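Local coordinates for putative lipoprotein (Clostridium difficile, PDB 4EXR), which is of unknown function but carries two PepSY-type (peptidase propeptide and YPEB) domains and is probably an exported, lipid-anchored protein, at residues F30-T35 with F62-E67. Sequence-based numbering, arbitrary orientation.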
loop_
_atom_site.group_PDB
_atom_site.type_symbol
_atom_site.label_atom_id
_atom_site.label_comp_id
_atom_site.label_asym_id
_atom_site.label_seq_id
_atom_site.Cartn_x
_atom_site.Cartn_y
_atom_site.Cartn_z
ATOM N N PHE A 30 -12.534 -9.407 21.113
ATOM C CA PHE A 30 -11.431 -9.500 20.182
ATOM C C PHE A 30 -10.343 -10.355 20.797
ATOM O O PHE A 30 -9.797 -10.024 21.850
ATOM C CB PHE A 30 -10.940 -8.095 19.789
ATOM C CG PHE A 30 -12.039 -7.230 19.246
ATOM C CD1 PHE A 30 -12.558 -7.472 17.977
ATOM C CD2 PHE A 30 -12.619 -6.243 20.032
ATOM C CE1 PHE A 30 -13.600 -6.703 17.477
ATOM C CE2 PHE A 30 -13.675 -5.475 19.547
ATOM C CZ PHE A 30 -14.160 -5.700 18.264
ATOM N N LYS A 31 -10.043 -11.469 20.141
ATOM C CA LYS A 31 -9.044 -12.391 20.660
ATOM C C LYS A 31 -7.659 -11.760 20.746
ATOM O O LYS A 31 -6.847 -12.149 21.585
ATOM C CB LYS A 31 -9.003 -13.658 19.813
ATOM C CG LYS A 31 -10.336 -14.411 19.827
ATOM C CD LYS A 31 -10.171 -15.785 19.234
ATOM C CE LYS A 31 -11.513 -16.488 19.135
ATOM N NZ LYS A 31 -12.162 -16.739 20.452
ATOM N N VAL A 32 -7.405 -10.785 19.878
ATOM C CA VAL A 32 -6.132 -10.062 19.861
ATOM C C VAL A 32 -6.356 -8.707 20.509
ATOM O O VAL A 32 -7.116 -7.885 19.996
ATOM C CB VAL A 32 -5.616 -9.864 18.421
ATOM C CG1 VAL A 32 -4.261 -9.128 18.409
ATOM C CG2 VAL A 32 -5.511 -11.204 17.707
ATOM N N PRO A 33 -5.729 -8.477 21.665
ATOM C CA PRO A 33 -5.899 -7.169 22.306
ATOM C C PRO A 33 -5.111 -6.087 21.548
ATOM O O PRO A 33 -4.169 -6.402 20.810
ATOM C CB PRO A 33 -5.343 -7.394 23.710
ATOM C CG PRO A 33 -4.339 -8.466 23.543
ATOM C CD PRO A 33 -4.839 -9.365 22.430
ATOM N N TYR A 34 -5.497 -4.826 21.709
ATOM C CA TYR A 34 -4.854 -3.766 20.931
ATOM C C TYR A 34 -3.356 -3.688 21.205
ATOM O O TYR A 34 -2.580 -3.309 20.333
ATOM C CB TYR A 34 -5.541 -2.418 21.160
ATOM C CG TYR A 34 -5.045 -1.682 22.382
ATOM C CD1 TYR A 34 -5.511 -2.003 23.651
ATOM C CD2 TYR A 34 -4.094 -0.671 22.263
ATOM C CE1 TYR A 34 -5.050 -1.329 24.772
ATOM C CE2 TYR A 34 -3.625 0.001 23.368
ATOM C CZ TYR A 34 -4.100 -0.327 24.615
ATOM O OH TYR A 34 -3.620 0.354 25.706
ATOM N N THR A 35 -2.952 -4.086 22.408
ATOM C CA THR A 35 -1.536 -4.077 22.782
ATOM C C THR A 35 -0.710 -5.085 21.990
ATOM O O THR A 35 0.467 -4.849 21.717
ATOM C CB THR A 35 -1.344 -4.319 24.298
ATOM O OG1 THR A 35 -2.092 -5.471 24.702
ATOM C CG2 THR A 35 -1.838 -3.120 25.091
ATOM N N PHE A 62 -12.717 -8.069 11.758
ATOM C CA PHE A 62 -12.374 -6.852 12.476
ATOM C C PHE A 62 -10.877 -6.689 12.359
ATOM O O PHE A 62 -10.114 -7.658 12.471
ATOM C CB PHE A 62 -12.848 -6.894 13.924
ATOM C CG PHE A 62 -14.342 -6.975 14.050
ATOM C CD1 PHE A 62 -14.986 -8.204 14.023
ATOM C CD2 PHE A 62 -15.107 -5.821 14.136
ATOM C CE1 PHE A 62 -16.367 -8.283 14.116
ATOM C CE2 PHE A 62 -16.499 -5.899 14.232
ATOM C CZ PHE A 62 -17.120 -7.125 14.216
ATOM N N VAL A 63 -10.460 -5.459 12.104
ATOM C CA VAL A 63 -9.102 -5.209 11.665
ATOM C C VAL A 63 -8.505 -4.026 12.418
ATOM O O VAL A 63 -9.097 -2.950 12.455
ATOM C CB VAL A 63 -9.081 -4.922 10.132
ATOM C CG1 VAL A 63 -7.681 -4.563 9.646
ATOM C CG2 VAL A 63 -9.636 -6.128 9.350
ATOM N N TYR A 64 -7.343 -4.252 13.026
ATOM C CA TYR A 64 -6.519 -3.178 13.564
ATOM C C TYR A 64 -5.697 -2.596 12.442
ATOM O O TYR A 64 -5.099 -3.339 11.659
ATOM C CB TYR A 64 -5.532 -3.716 14.604
ATOM C CG TYR A 64 -6.142 -4.154 15.915
ATOM C CD1 TYR A 64 -6.644 -3.220 16.826
ATOM C CD2 TYR A 64 -6.172 -5.502 16.265
ATOM C CE1 TYR A 64 -7.195 -3.633 18.040
ATOM C CE2 TYR A 64 -6.711 -5.921 17.471
ATOM C CZ TYR A 64 -7.219 -4.994 18.350
ATOM O OH TYR A 64 -7.749 -5.437 19.544
ATOM N N THR A 65 -5.653 -1.268 12.361
ATOM C CA THR A 65 -4.711 -0.616 11.457
ATOM C C THR A 65 -3.741 0.139 12.346
ATOM O O THR A 65 -4.172 0.920 13.184
ATOM C CB THR A 65 -5.428 0.347 10.485
ATOM O OG1 THR A 65 -6.389 -0.392 9.720
ATOM C CG2 THR A 65 -4.428 1.046 9.523
ATOM N N VAL A 66 -2.446 -0.140 12.193
ATOM C CA VAL A 66 -1.411 0.512 12.985
ATOM C C VAL A 66 -0.519 1.255 12.004
ATOM O O VAL A 66 -0.029 0.667 11.038
ATOM C CB VAL A 66 -0.541 -0.503 13.750
ATOM C CG1 VAL A 66 0.361 0.228 14.762
ATOM C CG2 VAL A 66 -1.409 -1.549 14.456
ATOM N N GLU A 67 -0.321 2.550 12.239
ATOM C CA GLU A 67 0.512 3.349 11.341
ATOM C C GLU A 67 1.602 4.023 12.136
ATOM O O GLU A 67 1.369 4.485 13.247
ATOM C CB GLU A 67 -0.332 4.384 10.608
ATOM C CG GLU A 67 -1.479 3.726 9.810
ATOM C CD GLU A 67 -2.479 4.719 9.228
ATOM O OE1 GLU A 67 -2.188 5.323 8.170
ATOM O OE2 GLU A 67 -3.565 4.877 9.827
#
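Phe30 and Tyr34 pass over Phe62 and Tyr64 with no backbone hydrogen bond between the segments: 30-35 is a loop running into the first turn of a helix, 62-67 is a strand, and the CA atoms of Tyr34 and Tyr64 stay 7.6 Å apart. Side-chain packing and one side-chain-to-backbone bond bridge the gap, and Tyr64 spans most of it. Its chi1 of -71° sets CG anti to the carbonyl carbon, and the ring extends from the strand toward the loop, where OH donates to Val32 O at 2.6 Å. The bond meets the carbonyl at a C=O...O angle of 149°, the hydroxyl slightly tilted from the carbonyl plane, and Val32 O sits in the ring plane at the phenol edge. This short bond ties down the loop just ahead of Pro33, the N-cap residue of the helix. Two ring carbons meet aliphatic groups: CE1 touches Tyr34 CB at 3.7 Å, while CE2 lies 4.1 Å from Val32 CG1. Farther back along the strand, Phe30 points its edge at the face of Phe62 in a T-shaped pair, planes at 69°, with Phe30 CE1 over Phe62 CG at 3.5 Å, at the rim beside Phe62 CB. Ala81, just beyond strand 73-80, makes backbone hydrogen bonds with both Val32 and Phe62. Phe30 leans on Leu55 of strand 49-58, and Tyr64 continues onto Ala37, thus seating the start of helix 34-44 on the half of the antiparallel sheet that belongs to the first PepSY domain.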